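Local coordinates for prophenoloxidase b (Marsupenaeus japonicus, PDB 3WKY), which is the inactive precursor of a type 3 copper phenoloxidase of shrimp hemolymph, an enzyme class that probably hydroxylates monophenols and oxidises o-diphenols, at residues A[529-533]-A[547-553]; A[500-506]-A[593-599]. One frame throughout, in Å; residues are numbered along the deposited sequence. Where two conformers were deposited one is given.

Contact 1: A[529-533]-A[547-553]; sequences EVDVF and RHSNESS. With NAG (2-acetamido-2-deoxy-beta-D-glucopyranose), chain F.
Arg547 lays its guanidinium flat over one face of the Phe533 ring, the two centres 3.8 Å apart and the planes within 16° of each other, a cation-pi stack to which CD of the same arginine adds a CH-pi contact. Bends at chi2 and chi3 fold the arginine chain back over the ring, and NE comes to lie above its centre. The opposite face of the guanidinium is covered by CB of Glu551. The stack and a side-on salt bridge from Asp531 at its edge together hold the group's plane: NE meets OD2 at 2.9 Å and NH2 meets OD1 at 3.0 Å, both nearly straight, with the carboxylate turned only 17° from the guanidinium. OD1 accepts a second bond, from Ser553 N, which arrives from above the carboxylate plane; OD2 also binds Tyr487 OH, and a water links it to the carbonyl of His548. A carboxylate so surrounded by donors is probably kept ionised.

At the other end, the Ser553 hydroxyl both gives and receives. With chi1 at 53° its OG sits between backbone N and carbonyl carbon, where it donates to the anti lone pair of Glu529 OE2 (2.6 Å) and accepts from Val532 N (2.9 Å). Ser617 is a further partner of that glutamate oxygen. Ser552 OG donates to Val530 O at 2.7 Å. Val530 and Asp531 both face Ile505, so this carbonyl belongs to a classic beta bulge. Within the 3-10 segment 549-551, Asn550 carries an N-linked glycan. Asp531, Arg547 and, by a long charge-only contact, Glu551 form a salt-bridge network; with the serine bonds it joins edge strands of two sheets in the Ig-like domain of the hemocyanin family.

Contact 2: A[500-506]-A[593-599]; sequences RMKLRIF and FVMATDV. With NAG (2-acetamido-2-deoxy-beta-D-glucopyranose), chain E.
Extended from CG to NE (chi2 174°, chi3 -176°), Arg504 carries its guanidinium past Thr597 of the partner strand, while Lys502 on the same face of the sheet bends at chi3 (-86°) and so rests its CD over one face of that guanidinium. Lys502 also runs alongside Thr597, the two side chains pointing the same way. In one of the two conformers of Thr597 the methyl falls near the edge of the Arg504 guanidinium, a doubtful feature. The charge of Arg504 is met by Asp628, through a salt bridge from NH1, and Tyr634 and Trp630 pack against the same side chain.

The backbones pair antiparallel. Lys502 with Thr597, Arg504 with Met595 and Phe506 with Phe593 are hydrogen-bonded pairs, each closed by two bonds; Lys502 N to Thr597 O, at 2.9 Å, is representative. Between them lie the non-hydrogen-bonded pairs Leu503 with Ala596 and Ile505 with Val594, whose apolar side chains occupy the other face. There Leu503 CD2 lies 4.1 Å from Val594 CG1, and Met501 SD is 3.7 Å from Ala596 CB. Toward the end of the ladder a water donates to both Arg500 O and Asp598 OD1, which also accepts from Asn422 N; Asp598 OD2 lies 3.2 Å from O7 of a glycan sugar.

The face of Leu503, Ile505, Val594 and Ala596 is apolar and meets strands 424-432 and 485-493 of the second sheet, as in a beta-sandwich core, whereas the opposite face mixes Phe506, Phe593 and Met595 with the buried guanidinium of Arg504, its charge probably balanced by Asp628.

From the N terminus, the chain first lays down 500-506, then reaches 529-533, turns back through 547-553 and only later arrives at 593-599. Contact 1 therefore closes a short loop, with 13 residues between its segments, that lies wholly within the longer loop of 86 residues closed by contact 2. Their centres are about 12 Å apart and they meet directly: strand 501-509 stands between strands 528-534 and 588-598, and Ile505 probably forms backbone hydrogen bonds with both Val530 and Asp531. Contact 2 thus builds the interior of the larger sheet, while contact 1 ties that sheet's edge to strand 541-548 of the three-stranded sheet and the turn following it.

Contact 1: A[529-533]-A[547-553]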
# COMPACT_ATOMS: atom_id res chain seq x y z
N GLU A 529 28.50 -26.18 20.21
CA GLU A 529 29.31 -27.23 20.82
C GLU A 529 30.69 -27.33 20.17
O GLU A 529 30.82 -27.38 18.95
CB GLU A 529 28.58 -28.58 20.74
CG GLU A 529 29.33 -29.75 21.42
CD GLU A 529 28.49 -31.00 21.50
OE1 GLU A 529 27.26 -30.89 21.75
OE2 GLU A 529 29.06 -32.11 21.30
N VAL A 530 31.72 -27.35 21.02
CA VAL A 530 33.10 -27.56 20.58
C VAL A 530 33.46 -29.01 20.90
O VAL A 530 34.01 -29.73 20.06
CB VAL A 530 34.07 -26.63 21.33
CG1 VAL A 530 35.53 -27.03 21.06
CG2 VAL A 530 33.83 -25.19 20.93
N ASP A 531 33.13 -29.42 22.12
CA ASP A 531 33.49 -30.76 22.61
C ASP A 531 32.76 -31.03 23.92
O ASP A 531 32.86 -30.24 24.88
CB ASP A 531 35.01 -30.83 22.82
CG ASP A 531 35.57 -32.25 22.69
OD1 ASP A 531 34.82 -33.19 22.36
OD2 ASP A 531 36.80 -32.41 22.89
N VAL A 532 32.02 -32.13 23.96
CA VAL A 532 31.32 -32.54 25.17
C VAL A 532 31.58 -34.03 25.32
O VAL A 532 31.17 -34.81 24.47
CB VAL A 532 29.79 -32.29 25.07
CG1 VAL A 532 29.04 -32.98 26.21
CG2 VAL A 532 29.49 -30.79 25.06
N PHE A 533 32.27 -34.43 26.39
CA PHE A 533 32.71 -35.81 26.50
C PHE A 533 33.04 -36.18 27.95
O PHE A 533 33.33 -35.29 28.77
CB PHE A 533 33.96 -36.01 25.64
CG PHE A 533 35.17 -35.30 26.18
CD1 PHE A 533 35.38 -33.96 25.91
CD2 PHE A 533 36.09 -35.97 26.98
CE1 PHE A 533 36.48 -33.29 26.42
CE2 PHE A 533 37.19 -35.32 27.49
CZ PHE A 533 37.39 -33.97 27.21
N ARG A 547 42.73 -32.64 24.57
CA ARG A 547 41.93 -33.18 23.48
C ARG A 547 42.40 -32.62 22.15
O ARG A 547 42.72 -31.43 22.04
CB ARG A 547 40.45 -32.83 23.67
CG ARG A 547 39.78 -33.63 24.77
CD ARG A 547 39.34 -34.99 24.27
NE ARG A 547 38.02 -34.93 23.66
CZ ARG A 547 37.28 -35.99 23.34
NH1 ARG A 547 37.74 -37.21 23.57
NH2 ARG A 547 36.08 -35.83 22.80
N HIS A 548 42.45 -33.48 21.14
CA HIS A 548 42.80 -33.09 19.78
C HIS A 548 41.52 -32.75 19.04
O HIS A 548 40.47 -33.32 19.33
CB HIS A 548 43.50 -34.24 19.05
CG HIS A 548 44.05 -33.87 17.70
ND1 HIS A 548 43.26 -33.79 16.57
CD2 HIS A 548 45.31 -33.57 17.31
CE1 HIS A 548 44.01 -33.45 15.54
NE2 HIS A 548 45.26 -33.31 15.96
N SER A 549 41.61 -31.85 18.08
CA SER A 549 40.41 -31.41 17.36
C SER A 549 39.72 -32.56 16.61
O SER A 549 38.49 -32.59 16.52
CB SER A 549 40.73 -30.21 16.46
OG SER A 549 41.72 -30.51 15.49
N ASN A 550 40.49 -33.53 16.11
CA ASN A 550 39.91 -34.67 15.40
C ASN A 550 39.12 -35.59 16.32
O ASN A 550 38.43 -36.49 15.85
CB ASN A 550 40.99 -35.50 14.68
CG ASN A 550 41.41 -34.91 13.35
OD1 ASN A 550 40.97 -33.83 12.96
ND2 ASN A 550 42.29 -35.64 12.64
N GLU A 551 39.23 -35.40 17.63
CA GLU A 551 38.50 -36.23 18.58
C GLU A 551 37.16 -35.62 18.96
O GLU A 551 36.41 -36.23 19.73
CB GLU A 551 39.29 -36.41 19.89
CG GLU A 551 40.70 -36.94 19.76
CD GLU A 551 41.35 -37.10 21.13
OE1 GLU A 551 41.16 -38.17 21.75
OE2 GLU A 551 42.00 -36.15 21.61
N SER A 552 36.88 -34.42 18.48
CA SER A 552 35.69 -33.69 18.95
C SER A 552 34.40 -34.49 18.90
O SER A 552 34.16 -35.24 17.96
CB SER A 552 35.48 -32.41 18.13
OG SER A 552 34.23 -31.85 18.48
N SER A 553 33.56 -34.30 19.91
CA SER A 553 32.27 -34.96 19.97
C SER A 553 31.37 -34.63 18.77
O SER A 553 30.45 -35.39 18.46
CB SER A 553 31.55 -34.53 21.25
OG SER A 553 31.50 -33.12 21.33
C1 NAG F . 42.76 -34.96 11.45
C2 NAG F . 44.12 -35.65 11.30
C3 NAG F . 44.82 -35.14 10.05
C4 NAG F . 43.93 -35.39 8.84
C5 NAG F . 42.51 -34.87 9.07
C6 NAG F . 41.58 -35.39 7.97
C7 NAG F . 45.41 -36.55 13.16
C8 NAG F . 46.65 -36.35 13.98
N2 NAG F . 44.96 -35.49 12.48
O3 NAG F . 46.05 -35.80 9.86
O4 NAG F . 44.48 -34.76 7.70
O5 NAG F . 41.99 -35.29 10.32
O6 NAG F . 41.22 -36.72 8.28
O7 NAG F . 44.84 -37.64 13.14
O HOH W 1 38.15 -31.99 20.42

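Contact 2: A[500-506]-A[593-599]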
# COMPACT_ATOMS: atom_id res chain seq x y z
N ARG A 500 34.55 -38.93 38.43
CA ARG A 500 34.27 -38.92 37.00
C ARG A 500 33.71 -37.55 36.66
O ARG A 500 32.97 -36.95 37.45
CB ARG A 500 33.22 -39.96 36.64
CG ARG A 500 33.58 -41.41 36.92
CD ARG A 500 32.51 -42.35 36.37
NE ARG A 500 31.15 -41.93 36.72
CZ ARG A 500 30.61 -42.07 37.93
NH1 ARG A 500 31.32 -42.62 38.91
NH2 ARG A 500 29.37 -41.65 38.16
N MET A 501 34.07 -37.04 35.49
CA MET A 501 33.45 -35.80 35.05
C MET A 501 33.22 -35.77 33.55
O MET A 501 33.85 -36.51 32.80
CB MET A 501 34.29 -34.62 35.49
CG MET A 501 35.63 -34.60 34.85
SD MET A 501 35.79 -33.05 33.99
CE MET A 501 37.42 -32.59 34.55
N LYS A 502 32.29 -34.91 33.14
CA LYS A 502 32.07 -34.62 31.73
C LYS A 502 32.50 -33.17 31.48
O LYS A 502 32.06 -32.26 32.18
CB LYS A 502 30.61 -34.85 31.37
CG LYS A 502 30.20 -34.25 30.02
CD LYS A 502 28.95 -34.93 29.46
CE LYS A 502 29.34 -36.17 28.67
NZ LYS A 502 28.14 -36.89 28.14
N LEU A 503 33.39 -32.97 30.51
CA LEU A 503 33.79 -31.63 30.13
C LEU A 503 32.83 -31.15 29.05
O LEU A 503 32.49 -31.90 28.13
CB LEU A 503 35.22 -31.62 29.61
CG LEU A 503 36.28 -31.66 30.72
CD1 LEU A 503 37.66 -31.87 30.13
CD2 LEU A 503 36.22 -30.36 31.51
N ARG A 504 32.36 -29.91 29.17
CA ARG A 504 31.40 -29.35 28.22
C ARG A 504 32.00 -28.06 27.75
O ARG A 504 32.19 -27.14 28.54
CB ARG A 504 30.09 -29.09 28.93
CG ARG A 504 29.48 -30.32 29.56
CD ARG A 504 28.27 -29.96 30.36
NE ARG A 504 27.73 -31.12 31.06
CZ ARG A 504 26.86 -31.98 30.54
NH1 ARG A 504 26.37 -31.79 29.31
NH2 ARG A 504 26.45 -33.01 31.26
N ILE A 505 32.31 -27.98 26.46
CA ILE A 505 33.05 -26.84 25.93
C ILE A 505 32.26 -26.21 24.78
O ILE A 505 31.87 -26.92 23.86
CB ILE A 505 34.42 -27.30 25.43
CG1 ILE A 505 35.17 -27.95 26.61
CG2 ILE A 505 35.19 -26.13 24.86
CD1 ILE A 505 36.65 -28.14 26.41
N PHE A 506 32.03 -24.90 24.86
CA PHE A 506 31.19 -24.21 23.85
C PHE A 506 31.88 -22.93 23.37
O PHE A 506 32.68 -22.34 24.10
CB PHE A 506 29.81 -23.87 24.43
CG PHE A 506 28.94 -25.08 24.66
CD1 PHE A 506 29.02 -25.80 25.84
CD2 PHE A 506 28.04 -25.50 23.68
CE1 PHE A 506 28.22 -26.93 26.04
CE2 PHE A 506 27.24 -26.62 23.89
CZ PHE A 506 27.32 -27.33 25.07
N PHE A 593 34.03 -21.40 26.43
CA PHE A 593 33.46 -21.72 27.74
C PHE A 593 33.77 -23.17 28.09
O PHE A 593 33.58 -24.06 27.25
CB PHE A 593 31.94 -21.50 27.70
CG PHE A 593 31.17 -22.06 28.90
CD1 PHE A 593 30.79 -23.41 28.94
CD2 PHE A 593 30.77 -21.23 29.92
CE1 PHE A 593 30.06 -23.91 30.02
CE2 PHE A 593 30.05 -21.72 31.01
CZ PHE A 593 29.68 -23.07 31.05
N VAL A 594 34.22 -23.42 29.32
CA VAL A 594 34.56 -24.77 29.76
C VAL A 594 33.86 -25.08 31.08
O VAL A 594 34.00 -24.32 32.05
CB VAL A 594 36.09 -24.93 29.98
CG1 VAL A 594 36.42 -26.36 30.44
CG2 VAL A 594 36.85 -24.57 28.71
N MET A 595 33.12 -26.18 31.14
CA MET A 595 32.52 -26.61 32.39
C MET A 595 32.84 -28.07 32.72
O MET A 595 32.73 -28.95 31.86
CB MET A 595 31.00 -26.42 32.37
CG MET A 595 30.30 -26.81 33.66
SD MET A 595 28.51 -26.59 33.50
CE MET A 595 27.94 -26.89 35.18
N ALA A 596 33.25 -28.32 33.96
CA ALA A 596 33.45 -29.69 34.43
C ALA A 596 32.22 -30.09 35.24
O ALA A 596 31.90 -29.47 36.27
CB ALA A 596 34.72 -29.79 35.29
N THR A 597 31.52 -31.11 34.78
CA THR A 597 30.30 -31.51 35.48
C THR A 597 30.44 -32.92 36.04
O THR A 597 31.14 -33.77 35.50
CB THR A 597 29.07 -31.41 34.55
OG1 THR A 597 27.88 -31.63 35.31
CG2 THR A 597 29.17 -32.44 33.48
N ASP A 598 29.80 -33.14 37.19
CA ASP A 598 29.85 -34.45 37.83
C ASP A 598 29.06 -35.45 36.99
O ASP A 598 28.03 -35.10 36.40
CB ASP A 598 29.24 -34.39 39.24
CG ASP A 598 29.93 -33.38 40.14
OD1 ASP A 598 31.15 -33.14 39.97
OD2 ASP A 598 29.24 -32.83 41.03
N VAL A 599 29.55 -36.68 36.90
CA VAL A 599 28.80 -37.70 36.17
C VAL A 599 28.01 -38.58 37.13
O VAL A 599 28.55 -39.53 37.70
CB VAL A 599 29.69 -38.59 35.28
CG1 VAL A 599 28.84 -39.55 34.48
CG2 VAL A 599 30.53 -37.75 34.36
C1 NAG E . 30.36 -34.61 44.73
C2 NAG E . 28.92 -34.08 44.61
C3 NAG E . 27.81 -35.01 45.12
C4 NAG E . 28.20 -36.48 45.23
C5 NAG E . 29.58 -36.58 45.83
C6 NAG E . 29.96 -38.03 46.08
C7 NAG E . 28.96 -31.63 44.80
C8 NAG E . 29.81 -30.65 45.57
N2 NAG E . 28.80 -32.83 45.35
O3 NAG E . 26.70 -34.90 44.25
O4 NAG E . 27.28 -37.17 46.04
O5 NAG E . 30.47 -36.01 44.90
O6 NAG E . 29.82 -38.77 44.89
O7 NAG E . 28.46 -31.29 43.73
O HOH W 2 32.74 -35.41 39.77